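Local coordinates for protein hydrazine synthase subunit beta (PDB 5C2V) that forms part of the hydrazine synthase complex, which condenses nitric oxide with ammonium into hydrazine, and may modulate transport of the hydroxylamine intermediate between active sites, at residues S140-M146 / A158-T162; I166-F172 / N183-S189. All coordinates share one frame; numbering follows the deposited sequence.

Interaction 1. Residues S140-M146 / A158-T162; sequences SDYGPRM and AILDT
Main-chain bonds carry most of the contact between G143-M146 and I159-D161, where the first two strands (144-149 and 155-160) of a four-stranded beta-propeller blade begin and end. R145 N donates to I159 O over 2.9 Å. D161 N reaches G143 O at 2.8 Å. P144 and L160 form the antiparallel non-hydrogen-bonded pair, and the axes of the short strand segments diverge markedly from antiparallel, at 133°.

A side-chain bond extends the pairing beyond the strand ends: T162 OG1 donates to Y142 O at 2.7 Å. The hydroxyl is turned to the backbone N side, opposite the carbonyl carbon (chi1 -66°), which directs it at this carbonyl while CG2 lies against the D141 carboxylate. Within its own loop, D141 OD1 takes the Y142 N-H on the anti side of the carboxylate.

Apolar contacts flank the ladder. L160 straddles the turn into the strand, CD1 packing on D141 CB and CD2 on P144 CG, the latter at 3.9 Å. Next to it in sequence, I159 rests CD1 against both R145 CB and M146 CB, 3.7 Å from the former.

Charged groups meet through water, which accepts from R145 NH1 in the guanidinium plane and donates to D161 OD2. The stronger partners are E69 of the gamma subunit for R145 and R168 for D161. This chemistry implies a hairpin of the blade's first two strands held by backbone bonds, whose charged side chains are committed to a neighbouring strand and subunit.

Interaction 2. Residues I166-F172 / N183-S189; sequences INRSVDF and NRVIHES. With BET (trimethyl glycine), chain R.
R168 pairs with I186 and V170 with R184 in the outer antiparallel hairpin of a beta-propeller blade, formed by strands 168-174 and 179-186. Their segment axes lie 4.4 Å apart at 153°. Around V170 the ladder is regular: R184 N donates to V170 O at 2.9 Å, with an N-H...O angle of 167°, and V170 N returns a bond to R184 O. Toward the other end it frays: I186 N bonds well to R168 O. The reciprocal bond, from R168 N to I186 O, is weak, at 3.5 Å. Past the strands, S189 N closes on I166 O over 2.9 Å.

Apolar contacts lie on both faces. With S169 and V185 on one side of the sheet, V185 CG2 covers S169 CB, while CG1 meets N167 CB at 3.5 Å. On the opposite side, the extended R184 chain brings CD to F172 CE1 at 3.6 Å, its guanidinium plane turned 59° from the ring; the polar end continues to the E234 carbonyl.

Polar side chains gather past the strand ends. N167 OD1 approaches H187 CD2 obliquely, and N167 ND2 donates to E242 O of the gamma subunit. H187 and E188 border the trimethyl glycine pocket, which R243 and R302 complete; E188 is salt-bridged to R302. Closest to the ligand from this hairpin is H187 CB, 3.5 Å from its carboxylate oxygen OXT.

Overall arrangement
Interactions 1 and 2 are successive hairpins of one four-stranded blade, ordered 144-149, 155-160, 168-174, 179-186, and their centres lie 9 Å apart. Strands 155-160 and 168-174 are neighbours, with backbone bonds between L160 and S169 and between A158 and D171. One side-chain salt bridge, D161 to R168, and one side-chain-to-backbone link join the contacts: D171 OD2 probably accepts from S140 N at 2.6 Å. Of the two, interaction 2 supplies the pocket residues H187 and E188; its R168 side chain also lies about 11 Å from a heme c. Both contacts also touch the gamma subunit, so this blade forms part of that interface.

Interaction 1. Residues S140-M146 / A158-T162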
loop_
_atom_site.group_PDB
_atom_site.type_symbol
_atom_site.label_atom_id
_atom_site.label_comp_id
_atom_site.label_asym_id
_atom_site.label_seq_id
_atom_site.Cartn_x
_atom_site.Cartn_y
_atom_site.Cartn_z
ATOM N N SER B 140 -8.768 -33.163 44.203
ATOM C CA SER B 140 -7.348 -32.833 44.201
ATOM C C SER B 140 -7.059 -31.553 44.978
ATOM O O SER B 140 -5.963 -31.374 45.510
ATOM C CB SER B 140 -6.834 -32.700 42.767
ATOM O OG SER B 140 -7.032 -33.903 42.045
ATOM N N ASP B 141 -8.044 -30.662 45.040
ATOM C CA ASP B 141 -7.891 -29.420 45.786
ATOM C C ASP B 141 -9.225 -28.969 46.373
ATOM O O ASP B 141 -10.255 -29.611 46.167
ATOM C CB ASP B 141 -7.305 -28.325 44.891
ATOM C CG ASP B 141 -6.294 -27.457 45.618
ATOM O OD1 ASP B 141 -6.410 -27.312 46.853
ATOM O OD2 ASP B 141 -5.382 -26.923 44.954
ATOM N N TYR B 142 -9.196 -27.859 47.101
ATOM C CA TYR B 142 -10.357 -27.398 47.855
ATOM C C TYR B 142 -11.435 -26.720 47.011
ATOM O O TYR B 142 -11.169 -26.209 45.923
ATOM C CB TYR B 142 -9.911 -26.445 48.964
ATOM C CG TYR B 142 -9.042 -27.093 50.017
ATOM C CD1 TYR B 142 -9.513 -28.163 50.766
ATOM C CD2 TYR B 142 -7.763 -26.623 50.281
ATOM C CE1 TYR B 142 -8.726 -28.759 51.734
ATOM C CE2 TYR B 142 -6.971 -27.210 51.252
ATOM C CZ TYR B 142 -7.460 -28.277 51.976
ATOM O OH TYR B 142 -6.682 -28.870 52.944
ATOM N N GLY B 143 -12.655 -26.725 47.539
ATOM C CA GLY B 143 -13.765 -25.983 46.966
ATOM C C GLY B 143 -14.349 -26.424 45.635
ATOM O O GLY B 143 -14.405 -25.621 44.703
ATOM N N PRO B 144 -14.765 -27.699 45.516
ATOM C CA PRO B 144 -15.504 -27.995 44.285
ATOM C C PRO B 144 -16.796 -27.184 44.224
ATOM O O PRO B 144 -17.588 -27.240 45.163
ATOM C CB PRO B 144 -15.806 -29.496 44.399
ATOM C CG PRO B 144 -14.884 -30.012 45.465
ATOM C CD PRO B 144 -14.650 -28.872 46.399
ATOM N N ARG B 145 -17.007 -26.449 43.137
ATOM C CA ARG B 145 -18.218 -25.643 42.995
ATOM C C ARG B 145 -19.414 -26.443 42.489
ATOM O O ARG B 145 -20.528 -26.315 42.996
ATOM C CB ARG B 145 -17.954 -24.461 42.059
ATOM C CG ARG B 145 -19.139 -23.522 41.883
ATOM C CD ARG B 145 -19.671 -23.032 43.222
ATOM N NE ARG B 145 -20.740 -22.052 43.054
ATOM C CZ ARG B 145 -20.587 -20.742 43.225
ATOM N NH1 ARG B 145 -19.408 -20.252 43.580
ATOM N NH2 ARG B 145 -21.615 -19.923 43.047
ATOM N N MET B 146 -19.164 -27.274 41.484
ATOM C CA MET B 146 -20.218 -27.990 40.777
ATOM C C MET B 146 -19.634 -29.262 40.175
ATOM O O MET B 146 -18.434 -29.325 39.910
ATOM C CB MET B 146 -20.827 -27.092 39.691
ATOM C CG MET B 146 -21.807 -27.765 38.739
ATOM S SD MET B 146 -23.306 -28.364 39.536
ATOM C CE MET B 146 -24.345 -26.910 39.429
ATOM N N ALA B 158 -15.407 -32.368 37.984
ATOM C CA ALA B 158 -15.665 -31.418 39.060
ATOM C C ALA B 158 -14.783 -30.185 38.936
ATOM O O ALA B 158 -13.557 -30.288 38.936
ATOM C CB ALA B 158 -15.457 -32.080 40.411
ATOM N N ILE B 159 -15.409 -29.019 38.825
ATOM C CA ILE B 159 -14.656 -27.775 38.836
ATOM C C ILE B 159 -14.227 -27.451 40.257
ATOM O O ILE B 159 -15.053 -27.357 41.167
ATOM C CB ILE B 159 -15.462 -26.593 38.265
ATOM C CG1 ILE B 159 -16.893 -26.605 38.804
ATOM C CG2 ILE B 159 -15.463 -26.638 36.747
ATOM C CD1 ILE B 159 -17.685 -25.372 38.448
ATOM N N LEU B 160 -12.925 -27.278 40.445
ATOM C CA LEU B 160 -12.413 -26.895 41.744
ATOM C C LEU B 160 -12.142 -25.406 41.734
ATOM O O LEU B 160 -11.221 -24.936 41.069
ATOM C CB LEU B 160 -11.139 -27.666 42.089
ATOM C CG LEU B 160 -11.146 -29.174 41.847
ATOM C CD1 LEU B 160 -9.804 -29.771 42.239
ATOM C CD2 LEU B 160 -12.279 -29.838 42.612
ATOM N N ASP B 161 -12.947 -24.666 42.485
ATOM C CA ASP B 161 -12.731 -23.240 42.609
ATOM C C ASP B 161 -12.023 -23.066 43.937
ATOM O O ASP B 161 -12.620 -23.218 45.003
ATOM C CB ASP B 161 -14.055 -22.474 42.552
ATOM C CG ASP B 161 -13.863 -20.975 42.468
ATOM O OD1 ASP B 161 -12.792 -20.536 42.000
ATOM O OD2 ASP B 161 -14.790 -20.235 42.857
ATOM N N THR B 162 -10.740 -22.741 43.860
ATOM C CA THR B 162 -9.868 -22.829 45.016
ATOM C C THR B 162 -9.398 -21.451 45.431
ATOM O O THR B 162 -8.691 -20.774 44.685
ATOM C CB THR B 162 -8.652 -23.729 44.731
ATOM O OG1 THR B 162 -9.095 -25.076 44.525
ATOM C CG2 THR B 162 -7.681 -23.701 45.900
HETATM O O HOH W 1 -17.088 -21.500 44.663
#

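Interaction 2. Residues I166-F172 / N183-S189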
loop_
_atom_site.group_PDB
_atom_site.type_symbol
_atom_site.label_atom_id
_atom_site.label_comp_id
_atom_site.label_asym_id
_atom_site.label_seq_id
_atom_site.Cartn_x
_atom_site.Cartn_y
_atom_site.Cartn_z
ATOM N N ILE B 166 -4.302 -18.925 41.713
ATOM C CA ILE B 166 -4.332 -18.420 40.347
ATOM C C ILE B 166 -4.639 -19.547 39.372
ATOM O O ILE B 166 -5.403 -19.372 38.422
ATOM C CB ILE B 166 -3.001 -17.764 39.962
ATOM C CG1 ILE B 166 -2.779 -16.511 40.801
ATOM C CG2 ILE B 166 -2.979 -17.410 38.484
ATOM C CD1 ILE B 166 -1.453 -15.874 40.561
ATOM N N ASN B 167 -4.062 -20.714 39.627
ATOM C CA ASN B 167 -4.312 -21.853 38.766
ATOM C C ASN B 167 -5.355 -22.745 39.415
ATOM O O ASN B 167 -5.094 -23.413 40.415
ATOM C CB ASN B 167 -3.021 -22.632 38.503
ATOM C CG ASN B 167 -1.826 -21.725 38.291
ATOM O OD1 ASN B 167 -1.536 -21.307 37.169
ATOM N ND2 ASN B 167 -1.119 -21.419 39.373
ATOM N N ARG B 168 -6.543 -22.743 38.824
ATOM C CA ARG B 168 -7.669 -23.491 39.354
ATOM C C ARG B 168 -8.012 -24.587 38.360
ATOM O O ARG B 168 -7.973 -24.371 37.149
ATOM C CB ARG B 168 -8.860 -22.565 39.611
ATOM C CG ARG B 168 -8.568 -21.486 40.649
ATOM C CD ARG B 168 -9.784 -20.616 40.928
ATOM N NE ARG B 168 -9.424 -19.374 41.609
ATOM C CZ ARG B 168 -10.044 -18.898 42.685
ATOM N NH1 ARG B 168 -11.062 -19.562 43.215
ATOM N NH2 ARG B 168 -9.645 -17.759 43.232
ATOM N N SER B 169 -8.339 -25.767 38.871
ATOM C CA SER B 169 -8.369 -26.951 38.028
ATOM C C SER B 169 -9.715 -27.658 37.964
ATOM O O SER B 169 -10.697 -27.239 38.580
ATOM C CB SER B 169 -7.305 -27.939 38.505
ATOM O OG SER B 169 -7.499 -28.270 39.870
ATOM N N VAL B 170 -9.732 -28.739 37.194
ATOM C CA VAL B 170 -10.895 -29.598 37.043
ATOM C C VAL B 170 -10.469 -31.046 37.253
ATOM O O VAL B 170 -9.487 -31.507 36.662
ATOM C CB VAL B 170 -11.547 -29.443 35.654
ATOM C CG1 VAL B 170 -12.695 -30.427 35.490
ATOM C CG2 VAL B 170 -12.028 -28.015 35.446
ATOM N N ASP B 171 -11.202 -31.752 38.108
ATOM C CA ASP B 171 -10.912 -33.149 38.399
ATOM C C ASP B 171 -11.772 -34.092 37.569
ATOM O O ASP B 171 -12.967 -33.857 37.373
ATOM C CB ASP B 171 -11.118 -33.444 39.886
ATOM C CG ASP B 171 -9.885 -33.151 40.714
ATOM O OD1 ASP B 171 -8.779 -33.100 40.138
ATOM O OD2 ASP B 171 -10.021 -32.981 41.943
ATOM N N PHE B 172 -11.146 -35.161 37.086
ATOM C CA PHE B 172 -11.847 -36.216 36.368
ATOM C C PHE B 172 -11.955 -37.457 37.249
ATOM O O PHE B 172 -10.951 -37.977 37.737
ATOM C CB PHE B 172 -11.132 -36.546 35.056
ATOM C CG PHE B 172 -11.175 -35.434 34.045
ATOM C CD1 PHE B 172 -10.227 -34.424 34.061
ATOM C CD2 PHE B 172 -12.163 -35.403 33.073
ATOM C CE1 PHE B 172 -10.267 -33.402 33.132
ATOM C CE2 PHE B 172 -12.206 -34.383 32.139
ATOM C CZ PHE B 172 -11.257 -33.381 32.169
ATOM N N ASN B 183 -6.156 -34.636 36.726
ATOM C CA ASN B 183 -6.466 -33.261 37.101
ATOM C C ASN B 183 -5.921 -32.271 36.075
ATOM O O ASN B 183 -4.715 -32.228 35.829
ATOM C CB ASN B 183 -5.903 -32.942 38.486
ATOM C CG ASN B 183 -6.038 -31.475 38.846
ATOM O OD1 ASN B 183 -7.099 -31.025 39.279
ATOM N ND2 ASN B 183 -4.959 -30.720 38.671
ATOM N N ARG B 184 -6.805 -31.475 35.480
ATOM C CA ARG B 184 -6.381 -30.532 34.448
ATOM C C ARG B 184 -6.533 -29.082 34.892
ATOM O O ARG B 184 -7.624 -28.633 35.234
ATOM C CB ARG B 184 -7.164 -30.768 33.156
ATOM C CG ARG B 184 -6.813 -32.072 32.465
ATOM C CD ARG B 184 -7.542 -32.216 31.143
ATOM N NE ARG B 184 -7.242 -33.490 30.497
ATOM C CZ ARG B 184 -7.802 -33.903 29.366
ATOM N NH1 ARG B 184 -8.697 -33.141 28.750
ATOM N NH2 ARG B 184 -7.469 -35.078 28.849
ATOM N N VAL B 185 -5.424 -28.352 34.866
ATOM C CA VAL B 185 -5.386 -26.984 35.362
ATOM C C VAL B 185 -5.750 -25.955 34.294
ATOM O O VAL B 185 -5.202 -25.970 33.192
ATOM C CB VAL B 185 -3.987 -26.647 35.922
ATOM C CG1 VAL B 185 -3.845 -25.155 36.161
ATOM C CG2 VAL B 185 -3.725 -27.431 37.200
ATOM N N ILE B 186 -6.677 -25.062 34.629
ATOM C CA ILE B 186 -6.939 -23.901 33.790
ATOM C C ILE B 186 -6.070 -22.766 34.305
ATOM O O ILE B 186 -6.286 -22.259 35.405
ATOM C CB ILE B 186 -8.420 -23.476 33.816
ATOM C CG1 ILE B 186 -9.322 -24.617 33.344
ATOM C CG2 ILE B 186 -8.633 -22.239 32.957
ATOM C CD1 ILE B 186 -10.797 -24.268 33.352
ATOM N N HIS B 187 -5.088 -22.365 33.506
ATOM C CA HIS B 187 -4.105 -21.393 33.961
ATOM C C HIS B 187 -4.679 -19.983 33.983
ATOM O O HIS B 187 -5.431 -19.595 33.086
ATOM C CB HIS B 187 -2.853 -21.447 33.083
ATOM C CG HIS B 187 -1.934 -22.579 33.418
ATOM N ND1 HIS B 187 -2.291 -23.901 33.259
ATOM C CD2 HIS B 187 -0.672 -22.589 33.916
ATOM C CE1 HIS B 187 -1.288 -24.675 33.638
ATOM N NE2 HIS B 187 -0.295 -23.903 34.040
ATOM N N GLU B 188 -4.317 -19.232 35.021
ATOM C CA GLU B 188 -4.778 -17.859 35.215
ATOM C C GLU B 188 -6.300 -17.760 35.240
ATOM O O GLU B 188 -6.893 -16.978 34.498
ATOM C CB GLU B 188 -4.204 -16.948 34.128
ATOM C CG GLU B 188 -2.688 -16.845 34.160
ATOM C CD GLU B 188 -2.154 -15.780 33.225
ATOM O OE1 GLU B 188 -2.960 -15.181 32.482
ATOM O OE2 GLU B 188 -0.927 -15.540 33.233
ATOM N N SER B 189 -6.929 -18.561 36.093
ATOM C CA SER B 189 -8.383 -18.547 36.217
ATOM C C SER B 189 -8.832 -18.277 37.648
ATOM O O SER B 189 -8.099 -18.537 38.603
ATOM C CB SER B 189 -8.972 -19.875 35.738
ATOM O OG SER B 189 -8.591 -20.939 36.594
HETATM N N BET R . 1.699 -19.493 31.420
HETATM C CA BET R . 0.355 -19.036 31.976
HETATM C C BET R . -0.752 -19.015 30.789
HETATM O O BET R . -1.135 -17.860 30.478
HETATM O OXT BET R . -1.075 -20.144 30.350
HETATM C C1 BET R . 2.825 -18.947 32.273
HETATM C C2 BET R . 1.910 -18.991 29.991
HETATM C C3 BET R . 1.811 -21.007 31.486
#